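Local coordinates for protein sulfite dehydrogenase (Paracoccus pantotrophus, PDB 2XTS) that probably oxidises protein-bound sulfane sulfur in the Sox pathway, using a molybdopterin-bound molybdenum centre and passing the electrons to heme c, at residues E127-Q140 against Q374-E388. Residues are numbered along the deposited sequence; the frame is centred on the assembly and turned at random.
Sequences EWGGAQLEGCQYTQ and QTWWVKADGEVENVE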
loop_
_atom_site.group_PDB
_atom_site.type_symbol
_atom_site.label_atom_id
_atom_site.label_comp_id
_atom_site.label_asym_id
_atom_site.label_seq_id
_atom_site.Cartn_x
_atom_site.Cartn_y
_atom_site.Cartn_z
ATOM N N GLU A 127 22.903 -13.224 -11.754
ATOM C CA GLU A 127 22.951 -14.651 -11.377
ATOM C C GLU A 127 22.949 -15.603 -12.562
ATOM O O GLU A 127 22.946 -16.812 -12.376
ATOM C CB GLU A 127 21.787 -14.994 -10.443
ATOM C CG GLU A 127 21.705 -14.138 -9.188
ATOM C CD GLU A 127 22.803 -14.450 -8.213
ATOM O OE1 GLU A 127 22.804 -15.602 -7.715
ATOM O OE2 GLU A 127 23.625 -13.551 -7.911
ATOM N N TRP A 128 23.000 -15.087 -13.785
ATOM C CA TRP A 128 23.003 -15.967 -14.953
ATOM C C TRP A 128 24.203 -16.906 -14.951
ATOM O O TRP A 128 24.101 -18.046 -15.389
ATOM C CB TRP A 128 23.011 -15.175 -16.255
ATOM C CG TRP A 128 21.651 -14.957 -16.851
ATOM C CD1 TRP A 128 21.077 -13.753 -17.156
ATOM C CD2 TRP A 128 20.730 -15.966 -17.274
ATOM N NE1 TRP A 128 19.856 -13.955 -17.756
ATOM C CE2 TRP A 128 19.615 -15.305 -17.821
ATOM C CE3 TRP A 128 20.733 -17.363 -17.241
ATOM C CZ2 TRP A 128 18.526 -15.989 -18.339
ATOM C CZ3 TRP A 128 19.642 -18.033 -17.757
ATOM C CH2 TRP A 128 18.559 -17.350 -18.304
ATOM N N GLY A 129 25.339 -16.410 -14.490
ATOM C CA GLY A 129 26.601 -17.129 -14.592
ATOM C C GLY A 129 27.057 -17.752 -13.294
ATOM O O GLY A 129 28.198 -18.224 -13.209
ATOM N N GLY A 130 26.204 -17.759 -12.274
ATOM C CA GLY A 130 26.583 -18.290 -10.966
ATOM C C GLY A 130 25.829 -17.627 -9.846
ATOM O O GLY A 130 24.793 -17.017 -10.061
ATOM N N ALA A 131 26.291 -17.827 -8.621
ATOM C CA ALA A 131 25.712 -17.245 -7.418
ATOM C C ALA A 131 26.603 -16.086 -7.003
ATOM O O ALA A 131 27.782 -16.290 -6.706
ATOM C CB ALA A 131 25.643 -18.290 -6.342
ATOM N N GLN A 132 26.088 -14.863 -7.075
ATOM C CA GLN A 132 26.938 -13.690 -6.879
ATOM C C GLN A 132 26.532 -12.861 -5.666
ATOM O O GLN A 132 27.378 -12.540 -4.866
ATOM C CB GLN A 132 26.972 -12.811 -8.136
ATOM C CG GLN A 132 27.616 -13.500 -9.355
ATOM C CD GLN A 132 28.111 -12.546 -10.414
ATOM O OE1 GLN A 132 27.810 -11.356 -10.395
ATOM N NE2 GLN A 132 28.876 -13.077 -11.357
ATOM N N LEU A 133 25.257 -12.521 -5.523
ATOM C CA LEU A 133 24.830 -11.617 -4.447
ATOM C C LEU A 133 24.092 -12.392 -3.354
ATOM O O LEU A 133 23.492 -13.422 -3.608
ATOM C CB LEU A 133 23.971 -10.450 -4.996
ATOM C CG LEU A 133 24.659 -9.465 -5.962
ATOM C CD1 LEU A 133 23.670 -8.503 -6.522
ATOM C CD2 LEU A 133 25.747 -8.706 -5.264
ATOM N N GLU A 134 24.185 -11.880 -2.136
ATOM C CA GLU A 134 23.736 -12.584 -0.945
ATOM C C GLU A 134 22.458 -11.970 -0.377
ATOM O O GLU A 134 22.511 -10.999 0.392
ATOM C CB GLU A 134 24.855 -12.518 0.092
ATOM C CG GLU A 134 26.167 -13.166 -0.367
ATOM C CD GLU A 134 27.317 -12.891 0.575
ATOM O OE1 GLU A 134 27.111 -13.047 1.796
ATOM O OE2 GLU A 134 28.413 -12.507 0.089
ATOM N N GLY A 135 21.315 -12.522 -0.762
ATOM C CA GLY A 135 20.024 -12.038 -0.291
ATOM C C GLY A 135 19.035 -11.896 -1.409
ATOM O O GLY A 135 19.369 -11.326 -2.443
ATOM N N CYS A 136 17.797 -12.329 -1.183
ATOM C CA CYS A 136 16.778 -12.190 -2.204
ATOM C C CYS A 136 16.435 -10.734 -2.505
ATOM O O CYS A 136 15.981 -10.445 -3.605
ATOM C CB CYS A 136 15.511 -13.003 -1.884
ATOM S SG CYS A 136 14.669 -12.532 -0.373
ATOM N N GLN A 137 16.677 -9.801 -1.588
ATOM C CA GLN A 137 16.541 -8.387 -1.944
ATOM C C GLN A 137 17.369 -8.102 -3.197
ATOM O O GLN A 137 16.936 -7.389 -4.117
ATOM C CB GLN A 137 17.039 -7.507 -0.795
ATOM C CG GLN A 137 17.075 -6.039 -1.143
ATOM C CD GLN A 137 17.017 -5.129 0.060
ATOM O OE1 GLN A 137 17.431 -5.530 1.150
ATOM N NE2 GLN A 137 16.505 -3.919 -0.131
ATOM N N TYR A 138 18.576 -8.674 -3.244
ATOM C CA TYR A 138 19.525 -8.392 -4.329
ATOM C C TYR A 138 19.277 -9.247 -5.565
ATOM O O TYR A 138 19.381 -8.775 -6.687
ATOM C CB TYR A 138 20.976 -8.568 -3.824
ATOM C CG TYR A 138 21.217 -7.748 -2.596
ATOM C CD1 TYR A 138 21.327 -6.372 -2.676
ATOM C CD2 TYR A 138 21.266 -8.333 -1.354
ATOM C CE1 TYR A 138 21.494 -5.610 -1.551
ATOM C CE2 TYR A 138 21.400 -7.570 -0.213
ATOM C CZ TYR A 138 21.535 -6.210 -0.324
ATOM O OH TYR A 138 21.659 -5.418 0.786
ATOM N N THR A 139 19.001 -10.529 -5.363
ATOM C CA THR A 139 18.887 -11.434 -6.493
ATOM C C THR A 139 17.481 -11.504 -7.105
ATOM O O THR A 139 17.337 -11.964 -8.239
ATOM C CB THR A 139 19.433 -12.844 -6.123
ATOM O OG1 THR A 139 18.832 -13.339 -4.926
ATOM C CG2 THR A 139 20.922 -12.800 -5.907
ATOM N N GLN A 140 16.453 -10.989 -6.400
ATOM C CA GLN A 140 15.087 -10.978 -6.896
ATOM C C GLN A 140 14.340 -9.662 -6.652
ATOM O O GLN A 140 13.171 -9.575 -6.995
ATOM C CB GLN A 140 14.290 -12.163 -6.321
ATOM C CG GLN A 140 14.573 -13.550 -6.933
ATOM C CD GLN A 140 15.794 -14.243 -6.325
ATOM O OE1 GLN A 140 16.256 -13.895 -5.245
ATOM N NE2 GLN A 140 16.276 -15.271 -6.995
ATOM N N GLN A 374 15.555 -20.618 -7.714
ATOM C CA GLN A 374 16.537 -20.210 -6.724
ATOM C C GLN A 374 16.683 -21.283 -5.643
ATOM O O GLN A 374 15.688 -21.853 -5.193
ATOM C CB GLN A 374 16.057 -18.901 -6.062
ATOM C CG GLN A 374 16.960 -18.403 -4.940
ATOM C CD GLN A 374 18.347 -17.990 -5.403
ATOM O OE1 GLN A 374 19.383 -18.525 -4.956
ATOM N NE2 GLN A 374 18.385 -17.063 -6.311
ATOM N N THR A 375 17.913 -21.551 -5.225
ATOM C CA THR A 375 18.201 -22.489 -4.152
ATOM C C THR A 375 18.796 -21.741 -2.971
ATOM O O THR A 375 19.703 -20.913 -3.138
ATOM C CB THR A 375 19.228 -23.520 -4.604
ATOM O OG1 THR A 375 18.783 -24.145 -5.815
ATOM C CG2 THR A 375 19.468 -24.602 -3.546
ATOM N N TRP A 376 18.295 -22.037 -1.774
ATOM C CA TRP A 376 18.932 -21.582 -0.539
ATOM C C TRP A 376 19.511 -22.775 0.220
ATOM O O TRP A 376 18.804 -23.762 0.489
ATOM C CB TRP A 376 17.957 -20.906 0.436
ATOM C CG TRP A 376 17.211 -19.723 -0.072
ATOM C CD1 TRP A 376 15.872 -19.524 0.084
ATOM C CD2 TRP A 376 17.704 -18.565 -0.792
ATOM N NE1 TRP A 376 15.502 -18.335 -0.476
ATOM C CE2 TRP A 376 16.601 -17.725 -1.016
ATOM C CE3 TRP A 376 18.965 -18.142 -1.223
ATOM C CZ2 TRP A 376 16.713 -16.525 -1.696
ATOM C CZ3 TRP A 376 19.077 -16.944 -1.883
ATOM C CH2 TRP A 376 17.967 -16.154 -2.116
ATOM N N TRP A 377 20.778 -22.664 0.582
ATOM C CA TRP A 377 21.390 -23.635 1.487
ATOM C C TRP A 377 21.196 -23.173 2.923
ATOM O O TRP A 377 21.765 -22.181 3.331
ATOM C CB TRP A 377 22.868 -23.796 1.150
ATOM C CG TRP A 377 23.622 -24.767 2.001
ATOM C CD1 TRP A 377 23.159 -25.898 2.580
ATOM C CD2 TRP A 377 25.015 -24.702 2.304
ATOM N NE1 TRP A 377 24.180 -26.557 3.238
ATOM C CE2 TRP A 377 25.335 -25.849 3.064
ATOM C CE3 TRP A 377 26.035 -23.806 1.970
ATOM C CZ2 TRP A 377 26.623 -26.096 3.537
ATOM C CZ3 TRP A 377 27.328 -24.052 2.450
ATOM C CH2 TRP A 377 27.602 -25.187 3.221
ATOM N N VAL A 378 20.365 -23.907 3.664
ATOM C CA VAL A 378 20.163 -23.661 5.087
ATOM C C VAL A 378 21.126 -24.562 5.838
ATOM O O VAL A 378 21.065 -25.778 5.722
ATOM C CB VAL A 378 18.715 -23.951 5.532
ATOM C CG1 VAL A 378 18.532 -23.704 7.035
ATOM C CG2 VAL A 378 17.722 -23.104 4.741
ATOM N N LYS A 379 22.003 -23.949 6.604
ATOM C CA LYS A 379 23.042 -24.659 7.345
ATOM C C LYS A 379 22.547 -25.013 8.745
ATOM O O LYS A 379 21.535 -24.502 9.209
ATOM C CB LYS A 379 24.337 -23.836 7.391
ATOM C CG LYS A 379 24.882 -23.570 5.986
ATOM C CD LYS A 379 26.182 -22.793 5.945
ATOM C CE LYS A 379 25.967 -21.323 6.151
ATOM N NZ LYS A 379 27.231 -20.575 5.937
ATOM N N ALA A 380 23.298 -25.869 9.430
ATOM C CA ALA A 380 22.939 -26.317 10.767
ATOM C C ALA A 380 22.864 -25.214 11.818
ATOM O O ALA A 380 22.159 -25.356 12.805
ATOM C CB ALA A 380 23.906 -27.396 11.218
ATOM N N ASP A 381 23.574 -24.116 11.594
ATOM C CA ASP A 381 23.519 -22.950 12.474
ATOM C C ASP A 381 22.386 -21.985 12.148
ATOM O O ASP A 381 22.266 -20.962 12.796
ATOM C CB ASP A 381 24.877 -22.229 12.501
ATOM C CG ASP A 381 25.307 -21.681 11.142
ATOM O OD1 ASP A 381 24.547 -21.807 10.163
ATOM O OD2 ASP A 381 26.430 -21.132 11.060
ATOM N N GLY A 382 21.553 -22.327 11.162
ATOM C CA GLY A 382 20.439 -21.485 10.733
ATOM C C GLY A 382 20.797 -20.398 9.743
ATOM O O GLY A 382 19.911 -19.678 9.257
ATOM N N GLU A 383 22.077 -20.275 9.425
ATOM C CA GLU A 383 22.487 -19.298 8.409
ATOM C C GLU A 383 22.114 -19.835 7.027
ATOM O O GLU A 383 21.998 -21.043 6.836
ATOM C CB GLU A 383 23.977 -18.984 8.523
ATOM C CG GLU A 383 24.357 -18.375 9.851
ATOM C CD GLU A 383 23.722 -17.026 10.111
ATOM O OE1 GLU A 383 23.530 -16.240 9.140
ATOM O OE2 GLU A 383 23.441 -16.747 11.299
ATOM N N VAL A 384 21.913 -18.944 6.068
ATOM C CA VAL A 384 21.307 -19.313 4.796
ATOM C C VAL A 384 22.142 -18.709 3.671
ATOM O O VAL A 384 22.480 -17.529 3.720
ATOM C CB VAL A 384 19.847 -18.799 4.721
ATOM C CG1 VAL A 384 19.205 -19.184 3.422
ATOM C CG2 VAL A 384 19.024 -19.315 5.902
ATOM N N GLU A 385 22.458 -19.515 2.650
ATOM C CA GLU A 385 23.293 -19.061 1.536
ATOM C C GLU A 385 22.611 -19.193 0.187
ATOM O O GLU A 385 21.852 -20.130 -0.082
ATOM C CB GLU A 385 24.589 -19.892 1.487
ATOM C CG GLU A 385 25.628 -19.543 2.539
ATOM C CD GLU A 385 26.992 -20.162 2.292
ATOM O OE1 GLU A 385 27.333 -20.386 1.119
ATOM O OE2 GLU A 385 27.727 -20.382 3.278
ATOM N N ASN A 386 22.941 -18.250 -0.694
ATOM C CA ASN A 386 22.693 -18.347 -2.115
ATOM C C ASN A 386 23.734 -19.281 -2.725
ATOM O O ASN A 386 24.942 -19.017 -2.620
ATOM C CB ASN A 386 22.848 -16.964 -2.745
ATOM C CG ASN A 386 22.685 -16.978 -4.250
ATOM O OD1 ASN A 386 22.206 -17.955 -4.826
ATOM N ND2 ASN A 386 23.152 -15.919 -4.899
ATOM N N VAL A 387 23.269 -20.398 -3.278
ATOM C CA VAL A 387 24.109 -21.395 -3.926
ATOM C C VAL A 387 23.520 -21.808 -5.250
ATOM O O VAL A 387 22.344 -21.620 -5.474
ATOM C CB VAL A 387 24.303 -22.664 -3.037
ATOM C CG1 VAL A 387 24.943 -22.284 -1.710
ATOM C CG2 VAL A 387 23.017 -23.415 -2.832
ATOM N N GLU A 388 24.353 -22.389 -6.120
ATOM C CA GLU A 388 23.879 -23.266 -7.201
ATOM C C GLU A 388 24.187 -24.688 -6.806
ATOM O O GLU A 388 25.159 -24.936 -6.090
ATOM C CB GLU A 388 24.550 -22.986 -8.544
ATOM C CG GLU A 388 24.198 -21.655 -9.123
ATOM C CD GLU A 388 24.584 -21.499 -10.582
ATOM O OE1 GLU A 388 25.307 -22.349 -11.137
ATOM O OE2 GLU A 388 24.197 -20.495 -11.211
HETATM O O HOH W 1 27.248 -21.551 -12.809
#
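A first torsion of 177° swings the N386 amide away from its own backbone N and into the bend of residues 127-134, while a turn at chi2 (-71°) folds the E127 side chain back to meet it from the opposite direction. One amide nitrogen serves two acceptors: N386 ND2 gives a nearly straight hydrogen bond to E127 OE1 (2.9 Å), approaching from above the carboxylate plane, and a second to L133 O (2.8 Å). E127 OE2 takes the backbone N of Q132 and of L133 from opposite faces of its plane, an example of one buried carboxylate tying a bend to a neighbouring strand, one oxygen for each. Replacing E127 by alanine is likely to leave these two backbone N-H groups and one N-H of N386 without their acceptor, and the bend freer to shift. A131 CB packs 3.7 Å from N386 ND2, and C136 CB abuts the W376 indole edge at CZ2 (3.7 Å). E388 OE2 lies 3.3 Å from G130 CA and forms salt bridges with K355 and R359 of helix 355-362. The contact joins helix 136-140 and the bend before it to strands 375-378 and 384-389, where V387 and E388 pair antiparallel with a cytochrome-chain strand, extending the sheet across the interface.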